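Local coordinates for protein fasciclin-1 (Drosophila melanogaster, PDB 1O70) that serves as a neural cell adhesion molecule, this chain holding its third and fourth FAS1 domains, at residues Ser61-Val66 and Leu154-Thr159; Gly163-Asp168 and Gly298-Ile303; Asp185-Thr190 and Arg233-Ser238; Lys202-Thr207 and Lys228-Arg233. All coordinates share one frame; numbering follows the deposited sequence.

In the fold
Contact 1 comes first along the chain and belongs to the third FAS1 domain, at the stretch leading across to the fourth; the other three lie in the fourth domain. Contacts 1 and 2 touch, Thr159 against Lys164. Contacts 3 and 4 are nested inside the loop that contact 2 closes, and contact 4 sits inside contact 3. Contact 2 packs helix 161-167 on strand 298-303, and contact 3, with its centre about 11 Å away, reaches edge strand 235-238 of that same sheet. Contact 4 shares Arg233 with contact 3. Contacts 1 and 4 are about 30 Å apart, centre to centre. Helices and a loop of the fourth domain thus pack round one sheet.

Contact 1 (Ser61-Val66 and Leu154-Thr159); sequences SNINNV and LGVPYT
Ile63 and Val156 meet through methyl groups, and no flat group lies between them: neither a ring face nor an edge enters the contact. The flat group nearby, the ring of Tyr158, turns away from Ile63, stacks with the ring of His152 and sends its OH to the carbonyl of Asn132.

The touch itself is carried by one branch. Ile63 CG2 lies 3.3 Å from Val156 CG1 and 3.7 Å from Val156 CG2, so the methyl sits against both arms of the valine. The two side chains cross at about a right angle. In Ile63 the CG1 arm stands between the backbone N and the carbonyl carbon (chi1 58°), which leaves CG2 beside the backbone N, the branch that reaches Val156. Farther along, Val66 CG2 makes a looser approach of 4.5 Å to Val156 CG2, and Ser61 O comes within 4.4 Å of Val156 CG1.

Just ahead of Ile63 the chain leaves helix 55-60 through Asn62, whose phi is positive, and a weak bond runs from Ile63 N back to Ser61 OG (3.4 Å). Ser61 OG also has a weak bond to Trp58 O.

This is plain apolar packing, setting the segment after helix 55-60 of the third FAS1 domain on the chain that leads to the fourth. Around the small patch, helix 70-79 adds to the packing: Met73 touches both Ile63 and Val66, while Ile76 lies on Val156. The valine follows strand 145-150, and from there the chain runs on to helix 161-167, with Thr159 bonded through its backbone to Thr296.

Contact 2 (Gly163-Asp168 and Gly298-Ile303); sequences GKLESD and GIIHVI. With NAG (2-acetamido-2-deoxy-beta-D-glucopyranose), chain B.
This is helix-on-sheet packing in the core of the fourth FAS1 domain: helix 161-167 lies against strand 298-303, with Ile300 as the strand's point of contact. Ile300 CD1 reaches between two consecutive helix residues, 4.1 Å from Lys164 CB and 4.4 Å from Leu165 CG. Its CG1 stands opposite the carbonyl carbon (chi1 -77°), and the chain is extended beyond it (chi2 179°), which carries the terminal methyl out toward the helix.

Lys164 offers only the root of its side chain; bent at chi2 and chi4, it leads its NZ away to the carbonyl of Gly130 in the third domain. At the helix end Ser167 OG bonds to Gly163 O at 2.8 Å, tilted 23° from the carbonyl plane. Ser167 O in turn accepts from O6 of a sugar of the glycan on Asn132, at 2.9 Å, and that sugar also bonds to Thr125 OG1. Asp168, just past the helix, pairs with Arg290.

The split is clear: the helix turns carbon toward its own sheet, while Lys164 NZ and Ser167 O reach the third domain and its glycan, so that one short helix touches both domains.

Contact 3 (Asp185-Thr190 and Arg233-Ser238); sequences DQLNNT and RHLAIS. With SO4 (sulfate ion), chain F.
Two leucines give the apolar part: Leu187 and Leu235 lie alongside each other, running in opposite senses, and Leu187 CD2 lies 3.7 Å from Leu235 CD2. Leu235 CG is opposite its backbone N (chi1 -174°), sending both methyls over toward the loop.

Carbon against amide is the second kind. The carboxamide end of Gln186 meets Leu235 head-on, with NE2 3.9 Å from Leu235 CD2, and its OE1 lies 3.9 Å from Ile237 CD1. Gln186 NE2 donates to Phe183 O.

Charge enters at Arg233, at the other end of segment 233-238. A sulfate, probably from the crystallisation liquor, takes a nearly straight bond from Arg233 NH2 to O3, 3.2 Å at 172°. Its O4 is nearest Arg233 NE, at 2.9 Å and oblique to the guanidinium, while O1 lies at the edge, in plane. A leucine here would probably leave the sulfate without this charged mate and its bond to O3.

Phe194 packs against both Leu187 and Leu235. The chemistry is therefore that of a hydrophobic seam: the loop before strand 193-199 of the fourth FAS1 domain is joined to edge strand 235-238 mainly by carbon contacts, with the Gln186 amide lying against leucine and isoleucine methyls.

Contact 4 (Lys202-Thr207 and Lys228-Arg233); sequences KGWQKT and KSILER. With SO4 (sulfate ion), chain F; SO4 (sulfate ion), chain C.
Two helices of the fourth FAS1 domain, 201-210 and 224-232, meet here through one aromatic side chain, Trp204, buried between them. Its six-membered ring does the touching. Ile230 CG2 comes at the edge, near the ring plane, 4.3 Å from Trp204 CH2; Leu231 CD1 approaches obliquely, 4.4 Å from Trp204 CZ2. Trp204 CG sits beside the backbone N, opposite the carbonyl carbon (chi1 -74°), and the long indole bridges a wide gap: the nearest CA atoms of the two segments, Trp204 CA and Ile230 CA, are 12.3 Å apart. Trp204 NE1 is bonded to Thr174 OG1, and Met177 from helix 172-177 packs on Trp204, Ile230 and Leu231 alike.

Within the first helix, Gly203 O accepts from Thr207 N and, at 3.2 Å, from Thr207 OG1, which arrive from opposite faces of its plane. At the start of that helix a sulfate, probably from the crystallisation liquor, takes a straight bond from Lys202 N to O2, 2.9 Å at 175°, and is also held by Arg200. On the second helix Lys228 NZ and Glu232 OE2 form a salt bridge, 3.3 Å, whose hydrogen bond is weak.

Arg233 NH1 bonds to Asp312 and to Leu307 O; a methionine in its place is likely to leave the Asp312 charge without its mate and Leu307 O without this donor.

The junction is thus apolar at its heart, its indole N-H satisfied by a threonine, while an anion at the helix start probably gains from the helix dipole.

Contact 1 (Ser61-Val66 and Leu154-Thr159)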
# COMPACT_ATOMS: atom_id res chain seq x y z
N SER A 61 9.00 15.84 4.71
CA SER A 61 8.01 14.84 5.13
C SER A 61 7.17 15.41 6.26
O SER A 61 6.08 14.91 6.56
CB SER A 61 8.70 13.56 5.61
OG SER A 61 9.36 13.77 6.85
N ASN A 62 7.68 16.46 6.88
CA ASN A 62 6.99 17.11 7.99
C ASN A 62 6.42 16.04 8.93
O ASN A 62 5.29 16.14 9.39
CB ASN A 62 5.87 18.01 7.46
CG ASN A 62 6.39 19.18 6.65
OD1 ASN A 62 7.30 19.88 7.09
ND2 ASN A 62 5.83 19.39 5.47
N ILE A 63 7.23 15.02 9.19
CA ILE A 63 6.82 13.93 10.08
C ILE A 63 6.95 14.39 11.52
O ILE A 63 7.09 13.57 12.43
CB ILE A 63 7.69 12.68 9.89
CG1 ILE A 63 9.16 13.03 10.15
CG2 ILE A 63 7.52 12.14 8.49
CD1 ILE A 63 10.06 11.81 10.18
N ASN A 64 6.90 15.70 11.72
CA ASN A 64 7.00 16.30 13.04
C ASN A 64 6.13 15.54 14.04
O ASN A 64 6.52 15.31 15.18
CB ASN A 64 6.54 17.76 12.98
CG ASN A 64 6.81 18.40 11.63
OD1 ASN A 64 7.92 18.32 11.11
ND2 ASN A 64 5.80 19.04 11.07
N ASN A 65 4.95 15.15 13.58
CA ASN A 65 3.99 14.42 14.40
C ASN A 65 4.53 13.09 14.91
O ASN A 65 4.72 12.90 16.11
CB ASN A 65 2.71 14.18 13.60
CG ASN A 65 2.12 15.47 13.06
OD1 ASN A 65 1.57 16.28 13.81
ND2 ASN A 65 2.22 15.66 11.74
N VAL A 66 4.78 12.16 13.99
CA VAL A 66 5.28 10.84 14.35
C VAL A 66 6.75 10.79 14.74
O VAL A 66 7.19 9.84 15.39
CB VAL A 66 5.06 9.83 13.19
CG1 VAL A 66 3.58 9.53 13.05
CG2 VAL A 66 5.60 10.41 11.89
N LEU A 154 9.25 6.22 3.57
CA LEU A 154 8.21 5.21 3.56
C LEU A 154 7.48 5.20 4.90
O LEU A 154 8.02 5.67 5.91
CB LEU A 154 8.81 3.83 3.27
CG LEU A 154 9.58 3.67 1.96
CD1 LEU A 154 10.13 2.25 1.84
CD2 LEU A 154 8.68 4.00 0.78
N GLY A 155 6.26 4.68 4.91
CA GLY A 155 5.49 4.62 6.14
C GLY A 155 4.90 5.93 6.63
O GLY A 155 4.35 5.98 7.72
N VAL A 156 5.04 6.99 5.84
CA VAL A 156 4.49 8.30 6.19
C VAL A 156 3.77 8.85 4.96
O VAL A 156 4.35 9.59 4.16
CB VAL A 156 5.61 9.28 6.61
CG1 VAL A 156 5.00 10.65 6.94
CG2 VAL A 156 6.36 8.74 7.82
N PRO A 157 2.49 8.49 4.79
CA PRO A 157 1.68 8.93 3.65
C PRO A 157 1.70 10.42 3.39
O PRO A 157 1.63 11.22 4.32
CB PRO A 157 0.28 8.43 4.00
CG PRO A 157 0.54 7.26 4.90
CD PRO A 157 1.65 7.78 5.77
N TYR A 158 1.79 10.79 2.12
CA TYR A 158 1.76 12.19 1.75
C TYR A 158 0.64 12.39 0.74
O TYR A 158 0.64 13.34 -0.04
CB TYR A 158 3.12 12.64 1.17
CG TYR A 158 3.57 11.93 -0.10
CD1 TYR A 158 3.18 12.39 -1.36
CD2 TYR A 158 4.38 10.79 -0.03
CE1 TYR A 158 3.60 11.75 -2.52
CE2 TYR A 158 4.80 10.13 -1.18
CZ TYR A 158 4.41 10.62 -2.43
OH TYR A 158 4.81 9.97 -3.58
N THR A 159 -0.31 11.46 0.74
CA THR A 159 -1.45 11.52 -0.16
C THR A 159 -2.71 11.00 0.51
O THR A 159 -2.66 10.14 1.39
CB THR A 159 -1.23 10.70 -1.44
OG1 THR A 159 -1.04 9.32 -1.10
CG2 THR A 159 -0.03 11.23 -2.20

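Contact 2 (Gly163-Asp168 and Gly298-Ile303)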
# COMPACT_ATOMS: atom_id res chain seq x y z
N GLY A 163 -5.65 10.82 -3.62
CA GLY A 163 -4.33 11.12 -4.16
C GLY A 163 -3.62 9.86 -4.56
O GLY A 163 -2.91 9.82 -5.57
N LYS A 164 -3.81 8.82 -3.75
CA LYS A 164 -3.21 7.52 -3.97
C LYS A 164 -3.82 6.86 -5.19
O LYS A 164 -3.11 6.37 -6.07
CB LYS A 164 -3.44 6.63 -2.75
CG LYS A 164 -2.22 5.87 -2.27
CD LYS A 164 -1.61 5.00 -3.34
CE LYS A 164 -0.28 4.43 -2.89
NZ LYS A 164 0.73 5.50 -2.71
N LEU A 165 -5.15 6.85 -5.24
CA LEU A 165 -5.87 6.24 -6.37
C LEU A 165 -5.47 6.77 -7.73
O LEU A 165 -5.49 6.03 -8.71
CB LEU A 165 -7.38 6.43 -6.21
CG LEU A 165 -8.15 5.55 -5.23
CD1 LEU A 165 -9.55 6.12 -5.12
CD2 LEU A 165 -8.18 4.10 -5.71
N GLU A 166 -5.12 8.05 -7.82
CA GLU A 166 -4.74 8.58 -9.12
C GLU A 166 -3.27 8.38 -9.43
O GLU A 166 -2.88 8.38 -10.59
CB GLU A 166 -5.13 10.05 -9.24
CG GLU A 166 -4.90 10.83 -7.98
CD GLU A 166 -5.41 12.25 -8.09
OE1 GLU A 166 -6.52 12.45 -8.63
OE2 GLU A 166 -4.70 13.17 -7.62
N SER A 167 -2.46 8.18 -8.39
CA SER A 167 -1.03 7.98 -8.59
C SER A 167 -0.53 6.53 -8.61
O SER A 167 0.63 6.29 -8.95
CB SER A 167 -0.24 8.80 -7.56
OG SER A 167 -0.54 8.42 -6.24
N ASP A 168 -1.38 5.56 -8.27
CA ASP A 168 -1.00 4.15 -8.24
C ASP A 168 -1.52 3.40 -9.48
O ASP A 168 -2.72 3.13 -9.60
CB ASP A 168 -1.56 3.48 -6.98
CG ASP A 168 -0.90 2.15 -6.66
OD1 ASP A 168 -0.62 1.36 -7.59
OD2 ASP A 168 -0.67 1.87 -5.46
N GLY A 298 -7.20 8.08 5.76
CA GLY A 298 -7.73 6.74 5.75
C GLY A 298 -6.73 5.67 5.36
O GLY A 298 -5.52 5.89 5.42
N ILE A 299 -7.24 4.51 4.96
CA ILE A 299 -6.39 3.41 4.59
C ILE A 299 -7.01 2.67 3.41
O ILE A 299 -8.24 2.60 3.30
CB ILE A 299 -6.23 2.42 5.77
CG1 ILE A 299 -5.13 1.39 5.47
CG2 ILE A 299 -7.54 1.69 6.01
CD1 ILE A 299 -4.82 0.51 6.65
N ILE A 300 -6.17 2.13 2.54
CA ILE A 300 -6.63 1.39 1.38
C ILE A 300 -6.14 -0.06 1.45
O ILE A 300 -4.99 -0.30 1.80
CB ILE A 300 -6.08 1.99 0.09
CG1 ILE A 300 -6.86 3.27 -0.26
CG2 ILE A 300 -6.13 0.95 -1.03
CD1 ILE A 300 -6.34 3.94 -1.53
N HIS A 301 -7.00 -1.02 1.11
CA HIS A 301 -6.59 -2.42 1.10
C HIS A 301 -6.80 -2.95 -0.32
O HIS A 301 -7.93 -3.08 -0.78
CB HIS A 301 -7.43 -3.25 2.07
CG HIS A 301 -7.39 -2.76 3.48
ND1 HIS A 301 -6.27 -2.88 4.28
CD2 HIS A 301 -8.34 -2.15 4.24
CE1 HIS A 301 -6.53 -2.37 5.47
NE2 HIS A 301 -7.77 -1.92 5.48
N VAL A 302 -5.71 -3.25 -1.01
CA VAL A 302 -5.85 -3.73 -2.38
C VAL A 302 -6.25 -5.20 -2.40
O VAL A 302 -5.55 -6.06 -1.89
CB VAL A 302 -4.55 -3.56 -3.18
CG1 VAL A 302 -4.76 -4.06 -4.59
CG2 VAL A 302 -4.14 -2.09 -3.19
N ILE A 303 -7.40 -5.47 -3.00
CA ILE A 303 -7.88 -6.84 -3.05
C ILE A 303 -7.75 -7.50 -4.42
O ILE A 303 -7.56 -6.81 -5.43
CB ILE A 303 -9.32 -6.91 -2.52
CG1 ILE A 303 -10.27 -6.12 -3.41
CG2 ILE A 303 -9.34 -6.32 -1.10
CD1 ILE A 303 -11.71 -6.16 -2.92
C1 NAG B . 4.99 5.15 -8.28
C2 NAG B . 4.81 3.83 -9.04
C3 NAG B . 5.24 4.05 -10.49
C4 NAG B . 4.47 5.22 -11.13
C5 NAG B . 4.61 6.47 -10.22
C6 NAG B . 3.81 7.66 -10.68
C7 NAG B . 5.07 1.72 -7.91
C8 NAG B . 6.01 0.66 -7.35
N2 NAG B . 5.63 2.80 -8.44
O3 NAG B . 5.05 2.85 -11.24
O4 NAG B . 5.04 5.52 -12.42
O5 NAG B . 4.19 6.16 -8.88
O6 NAG B . 2.45 7.31 -10.90
O7 NAG B . 3.86 1.56 -7.86

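Contact 3 (Asp185-Thr190 and Arg233-Ser238)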
# COMPACT_ATOMS: atom_id res chain seq x y z
N ASP A 185 -14.57 12.10 -5.88
CA ASP A 185 -14.55 13.43 -5.27
C ASP A 185 -14.44 13.40 -3.76
O ASP A 185 -13.55 14.01 -3.16
CB ASP A 185 -15.79 14.21 -5.70
CG ASP A 185 -15.81 14.51 -7.19
OD1 ASP A 185 -15.04 13.86 -7.93
OD2 ASP A 185 -16.59 15.38 -7.62
N GLN A 186 -15.35 12.67 -3.13
CA GLN A 186 -15.39 12.57 -1.67
C GLN A 186 -14.10 12.06 -1.02
O GLN A 186 -13.81 12.41 0.12
CB GLN A 186 -16.55 11.66 -1.26
CG GLN A 186 -16.37 10.23 -1.72
CD GLN A 186 -17.49 9.34 -1.27
OE1 GLN A 186 -17.90 9.40 -0.11
NE2 GLN A 186 -17.98 8.50 -2.17
N LEU A 187 -13.35 11.23 -1.73
CA LEU A 187 -12.13 10.63 -1.20
C LEU A 187 -10.99 11.60 -0.93
O LEU A 187 -9.89 11.20 -0.53
CB LEU A 187 -11.65 9.53 -2.14
CG LEU A 187 -12.72 8.47 -2.40
CD1 LEU A 187 -12.20 7.48 -3.42
CD2 LEU A 187 -13.09 7.78 -1.10
N ASN A 188 -11.25 12.88 -1.15
CA ASN A 188 -10.24 13.90 -0.92
C ASN A 188 -10.49 14.54 0.44
O ASN A 188 -9.60 15.14 1.04
CB ASN A 188 -10.30 14.95 -2.03
CG ASN A 188 -8.99 15.67 -2.21
OD1 ASN A 188 -7.91 15.07 -2.07
ND2 ASN A 188 -9.05 16.96 -2.54
N ASN A 189 -11.72 14.39 0.94
CA ASN A 189 -12.13 14.96 2.22
C ASN A 189 -11.23 14.51 3.36
O ASN A 189 -10.94 13.33 3.51
CB ASN A 189 -13.58 14.58 2.52
CG ASN A 189 -14.14 15.34 3.71
OD1 ASN A 189 -13.77 15.10 4.86
ND2 ASN A 189 -15.05 16.26 3.44
N THR A 190 -10.78 15.47 4.17
CA THR A 190 -9.90 15.16 5.29
C THR A 190 -10.64 15.14 6.63
O THR A 190 -10.04 14.89 7.67
CB THR A 190 -8.76 16.18 5.39
OG1 THR A 190 -9.31 17.50 5.50
CG2 THR A 190 -7.87 16.12 4.17
N ARG A 233 -19.96 -0.03 -1.93
CA ARG A 233 -19.96 -1.26 -1.17
C ARG A 233 -18.54 -1.52 -0.66
O ARG A 233 -18.36 -2.19 0.35
CB ARG A 233 -20.43 -2.40 -2.06
CG ARG A 233 -20.35 -3.78 -1.42
CD ARG A 233 -20.63 -4.88 -2.43
NE ARG A 233 -22.03 -4.94 -2.83
CZ ARG A 233 -22.50 -5.72 -3.80
NH1 ARG A 233 -21.66 -6.51 -4.46
NH2 ARG A 233 -23.79 -5.72 -4.12
N HIS A 234 -17.54 -0.99 -1.37
CA HIS A 234 -16.15 -1.19 -0.99
C HIS A 234 -15.61 -0.11 -0.05
O HIS A 234 -14.52 -0.25 0.50
CB HIS A 234 -15.25 -1.22 -2.23
CG HIS A 234 -15.54 -2.34 -3.16
ND1 HIS A 234 -16.68 -2.40 -3.93
CD2 HIS A 234 -14.82 -3.45 -3.48
CE1 HIS A 234 -16.66 -3.49 -4.68
NE2 HIS A 234 -15.54 -4.14 -4.42
N LEU A 235 -16.40 0.95 0.14
CA LEU A 235 -15.98 2.08 0.96
C LEU A 235 -16.60 2.24 2.33
O LEU A 235 -17.79 2.56 2.46
CB LEU A 235 -16.19 3.38 0.18
CG LEU A 235 -15.66 4.65 0.84
CD1 LEU A 235 -14.14 4.58 0.91
CD2 LEU A 235 -16.11 5.88 0.05
N ALA A 236 -15.78 2.04 3.36
CA ALA A 236 -16.21 2.17 4.75
C ALA A 236 -15.90 3.57 5.24
O ALA A 236 -14.77 4.04 5.15
CB ALA A 236 -15.50 1.14 5.61
N ILE A 237 -16.91 4.25 5.79
CA ILE A 237 -16.74 5.61 6.27
C ILE A 237 -17.06 5.74 7.76
O ILE A 237 -18.19 5.51 8.17
CB ILE A 237 -17.65 6.58 5.49
CG1 ILE A 237 -17.43 6.38 3.98
CG2 ILE A 237 -17.39 8.01 5.92
CD1 ILE A 237 -18.40 7.15 3.08
N SER A 238 -16.06 6.10 8.56
CA SER A 238 -16.27 6.30 9.99
C SER A 238 -15.27 7.31 10.54
O SER A 238 -14.57 7.99 9.78
CB SER A 238 -16.18 4.97 10.77
OG SER A 238 -14.86 4.50 10.92
S SO4 F . -25.08 -4.18 -1.04
O1 SO4 F . -24.14 -3.17 -0.51
O2 SO4 F . -26.21 -4.36 -0.10
O3 SO4 F . -25.59 -3.74 -2.36
O4 SO4 F . -24.36 -5.48 -1.19

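Contact 4 (Lys202-Thr207 and Lys228-Arg233)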
# COMPACT_ATOMS: atom_id res chain seq x y z
N LYS A 202 -5.75 -6.31 -12.17
CA LYS A 202 -5.87 -7.74 -12.48
C LYS A 202 -7.25 -8.25 -12.03
O LYS A 202 -7.85 -9.11 -12.68
CB LYS A 202 -4.78 -8.54 -11.76
CG LYS A 202 -4.63 -9.98 -12.26
CD LYS A 202 -3.71 -10.81 -11.37
CE LYS A 202 -2.34 -10.14 -11.14
NZ LYS A 202 -1.48 -10.03 -12.35
N GLY A 203 -7.74 -7.72 -10.91
CA GLY A 203 -9.05 -8.10 -10.41
C GLY A 203 -10.15 -7.72 -11.38
O GLY A 203 -11.00 -8.55 -11.69
N TRP A 204 -10.17 -6.47 -11.87
CA TRP A 204 -11.21 -6.08 -12.82
C TRP A 204 -11.03 -6.84 -14.13
O TRP A 204 -12.02 -7.15 -14.80
CB TRP A 204 -11.19 -4.57 -13.09
CG TRP A 204 -11.74 -3.76 -11.94
CD1 TRP A 204 -11.05 -2.87 -11.16
CD2 TRP A 204 -13.08 -3.79 -11.40
NE1 TRP A 204 -11.86 -2.36 -10.18
CE2 TRP A 204 -13.10 -2.91 -10.30
CE3 TRP A 204 -14.26 -4.49 -11.73
CZ2 TRP A 204 -14.26 -2.69 -9.53
CZ3 TRP A 204 -15.41 -4.27 -10.96
CH2 TRP A 204 -15.39 -3.38 -9.87
N GLN A 205 -9.79 -7.15 -14.51
CA GLN A 205 -9.56 -7.89 -15.76
C GLN A 205 -10.18 -9.26 -15.63
O GLN A 205 -10.76 -9.79 -16.58
CB GLN A 205 -8.05 -8.00 -16.05
CG GLN A 205 -7.38 -6.66 -16.31
CD GLN A 205 -5.86 -6.72 -16.21
OE1 GLN A 205 -5.21 -5.69 -16.00
NE2 GLN A 205 -5.30 -7.91 -16.34
N LYS A 206 -10.08 -9.85 -14.45
CA LYS A 206 -10.67 -11.16 -14.22
C LYS A 206 -12.19 -11.05 -14.33
O LYS A 206 -12.84 -11.94 -14.88
CB LYS A 206 -10.29 -11.68 -12.85
CG LYS A 206 -8.85 -12.13 -12.77
CD LYS A 206 -8.51 -12.56 -11.36
CE LYS A 206 -7.08 -13.06 -11.25
NZ LYS A 206 -6.74 -13.43 -9.84
N THR A 207 -12.74 -9.95 -13.82
CA THR A 207 -14.17 -9.71 -13.86
C THR A 207 -14.62 -9.55 -15.32
O THR A 207 -15.75 -9.89 -15.67
CB THR A 207 -14.52 -8.44 -13.07
OG1 THR A 207 -14.17 -8.64 -11.70
CG2 THR A 207 -16.00 -8.14 -13.18
N LYS A 228 -21.33 3.26 -9.13
CA LYS A 228 -21.24 3.95 -7.84
C LYS A 228 -21.69 3.04 -6.73
O LYS A 228 -21.08 2.97 -5.66
CB LYS A 228 -22.09 5.21 -7.82
CG LYS A 228 -21.95 5.99 -6.51
CD LYS A 228 -21.93 7.49 -6.75
CE LYS A 228 -23.34 8.04 -6.94
NZ LYS A 228 -24.10 8.03 -5.65
N SER A 229 -22.79 2.34 -6.98
CA SER A 229 -23.36 1.43 -6.01
C SER A 229 -22.36 0.33 -5.67
O SER A 229 -22.24 -0.08 -4.51
CB SER A 229 -24.65 0.84 -6.59
OG SER A 229 -25.21 -0.12 -5.71
N ILE A 230 -21.63 -0.15 -6.69
CA ILE A 230 -20.63 -1.21 -6.51
C ILE A 230 -19.47 -0.71 -5.64
O ILE A 230 -19.06 -1.38 -4.70
CB ILE A 230 -20.04 -1.68 -7.86
CG1 ILE A 230 -21.15 -2.21 -8.77
CG2 ILE A 230 -19.00 -2.77 -7.63
CD1 ILE A 230 -21.79 -3.51 -8.28
N LEU A 231 -18.96 0.47 -5.96
CA LEU A 231 -17.86 1.06 -5.21
C LEU A 231 -18.24 1.43 -3.79
O LEU A 231 -17.46 1.19 -2.86
CB LEU A 231 -17.33 2.29 -5.94
CG LEU A 231 -16.20 2.11 -6.97
CD1 LEU A 231 -16.13 0.67 -7.46
CD2 LEU A 231 -16.41 3.08 -8.12
N GLU A 232 -19.42 2.00 -3.59
CA GLU A 232 -19.84 2.37 -2.24
C GLU A 232 -19.85 1.15 -1.33
O GLU A 232 -19.75 1.28 -0.11
CB GLU A 232 -21.23 3.00 -2.26
CG GLU A 232 -21.29 4.23 -3.14
CD GLU A 232 -22.65 4.89 -3.13
OE1 GLU A 232 -23.65 4.15 -2.99
OE2 GLU A 232 -22.72 6.12 -3.29
N ARG A 233 -19.96 -0.03 -1.93
CA ARG A 233 -19.96 -1.26 -1.17
C ARG A 233 -18.54 -1.52 -0.66
O ARG A 233 -18.36 -2.19 0.35
CB ARG A 233 -20.43 -2.40 -2.06
CG ARG A 233 -20.35 -3.78 -1.42
CD ARG A 233 -20.63 -4.88 -2.43
NE ARG A 233 -22.03 -4.94 -2.83
CZ ARG A 233 -22.50 -5.72 -3.80
NH1 ARG A 233 -21.66 -6.51 -4.46
NH2 ARG A 233 -23.79 -5.72 -4.12
S SO4 F . -25.08 -4.18 -1.04
O1 SO4 F . -24.14 -3.17 -0.51
O2 SO4 F . -26.21 -4.36 -0.10
O3 SO4 F . -25.59 -3.74 -2.36
O4 SO4 F . -24.36 -5.48 -1.19
S SO4 C . -2.09 -5.29 -11.60
O1 SO4 C . -1.63 -3.91 -11.50
O2 SO4 C . -3.32 -5.44 -10.81
O3 SO4 C . -2.38 -5.64 -13.00
O4 SO4 C . -1.04 -6.19 -11.07